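Local coordinates for ribosome-inactivating protein 3 (Zea mays, PDB 2PQI) that is a plant ribosome-inactivating protein that combines a mixed beta sheet with helices, at residues 150-153 against 154-157. Sequence-based numbering, arbitrary orientation.
Sequences KSKL and VKLV
Lys150 O accepts the amide of Val154, with N at 2.9 Å and an N-H...O angle of 146°; three residues further on, Leu153 O takes Val157 N at 3.0 Å. Both are i to i+4 bonds, evidence of a regular alpha-helical turn within helix 149-165. Side chains of the second turn lie back over carbonyl oxygens of the first. The aliphatic chain of Lys155 passes alongside Ser151 O, which its CG approaches to 3.3 Å, with CD and CE following. A bend at the last torsion (chi4 -67°) then turns the ammonium aside from that line, and NZ forms a salt bridge with Glu128 and a hydrogen bond to Thr123 O. The carboxylate of Glu128 probably offsets the like charge of Lys152, whose NZ stands 5.4 Å from Lys155 NZ. Leu156 brings its branch carbon CG within 3.4 Å of Lys152 O, while Val154 sets CG1 between its own backbone N and carbonyl carbon (chi1 76°), close to Ser151 O. In the fold, Leu153 and Leu156 pack on Leu136 of helix 126-137, Val154 meets helix 110-114, and Leu153 touches Phe78 and Val157 touches Leu75, both of strand 74-79 in the mixed sheet.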
loop_
_atom_site.group_PDB
_atom_site.type_symbol
_atom_site.label_atom_id
_atom_site.label_comp_id
_atom_site.label_asym_id
_atom_site.label_seq_id
_atom_site.Cartn_x
_atom_site.Cartn_y
_atom_site.Cartn_z
ATOM N N LYS A 150 14.983 2.940 0.373
ATOM C CA LYS A 150 13.799 3.733 0.674
ATOM C C LYS A 150 13.052 3.827 -0.652
ATOM O O LYS A 150 11.821 3.740 -0.719
ATOM C CB LYS A 150 14.179 5.146 1.117
ATOM C CG LYS A 150 14.731 5.268 2.513
ATOM C CD LYS A 150 14.977 6.727 2.857
ATOM C CE LYS A 150 15.394 6.889 4.321
ATOM N NZ LYS A 150 15.450 8.319 4.788
ATOM N N SER A 151 13.830 4.003 -1.714
ATOM C CA SER A 151 13.297 4.132 -3.065
ATOM C C SER A 151 12.608 2.846 -3.534
ATOM O O SER A 151 11.582 2.890 -4.210
ATOM C CB SER A 151 14.430 4.525 -4.029
ATOM O OG SER A 151 14.523 3.613 -5.110
ATOM N N LYS A 152 13.179 1.703 -3.177
ATOM C CA LYS A 152 12.596 0.422 -3.553
ATOM C C LYS A 152 11.341 0.147 -2.730
ATOM O O LYS A 152 10.409 -0.506 -3.196
ATOM C CB LYS A 152 13.619 -0.702 -3.335
ATOM C CG LYS A 152 14.767 -0.685 -4.325
ATOM C CD LYS A 152 14.230 -0.990 -5.711
ATOM C CE LYS A 152 15.307 -0.960 -6.785
ATOM N NZ LYS A 152 15.616 0.431 -7.201
ATOM N N LEU A 153 11.322 0.667 -1.507
ATOM C CA LEU A 153 10.199 0.474 -0.608
ATOM C C LEU A 153 8.998 1.323 -0.955
ATOM O O LEU A 153 7.859 0.899 -0.806
ATOM C CB LEU A 153 10.639 0.744 0.831
ATOM C CG LEU A 153 11.410 -0.421 1.463
ATOM C CD1 LEU A 153 12.120 0.046 2.710
ATOM C CD2 LEU A 153 10.441 -1.560 1.778
ATOM N N VAL A 154 9.240 2.527 -1.434
ATOM C CA VAL A 154 8.150 3.419 -1.769
ATOM C C VAL A 154 7.378 2.959 -3.015
ATOM O O VAL A 154 6.187 3.245 -3.160
ATOM C CB VAL A 154 8.688 4.864 -1.968
ATOM C CG1 VAL A 154 9.388 4.982 -3.322
ATOM C CG2 VAL A 154 7.544 5.881 -1.802
ATOM N N LYS A 155 8.067 2.243 -3.906
ATOM C CA LYS A 155 7.474 1.740 -5.143
ATOM C C LYS A 155 6.525 0.596 -4.825
ATOM O O LYS A 155 5.449 0.465 -5.423
ATOM C CB LYS A 155 8.566 1.208 -6.076
ATOM C CG LYS A 155 9.531 2.235 -6.660
ATOM C CD LYS A 155 10.752 1.510 -7.213
ATOM C CE LYS A 155 11.799 2.448 -7.811
ATOM N NZ LYS A 155 11.358 3.146 -9.050
ATOM N N LEU A 156 6.948 -0.249 -3.896
ATOM C CA LEU A 156 6.150 -1.391 -3.490
ATOM C C LEU A 156 4.946 -0.898 -2.709
ATOM O O LEU A 156 3.828 -1.406 -2.866
ATOM C CB LEU A 156 6.989 -2.321 -2.626
ATOM C CG LEU A 156 8.143 -2.978 -3.380
ATOM C CD1 LEU A 156 8.868 -3.930 -2.471
ATOM C CD2 LEU A 156 7.599 -3.731 -4.587
ATOM N N VAL A 157 5.201 0.102 -1.871
ATOM C CA VAL A 157 4.181 0.728 -1.038
ATOM C C VAL A 157 3.020 1.247 -1.900
ATOM O O VAL A 157 1.845 0.994 -1.613
ATOM C CB VAL A 157 4.822 1.883 -0.231
ATOM C CG1 VAL A 157 3.821 3.001 0.013
ATOM C CG2 VAL A 157 5.369 1.336 1.076
#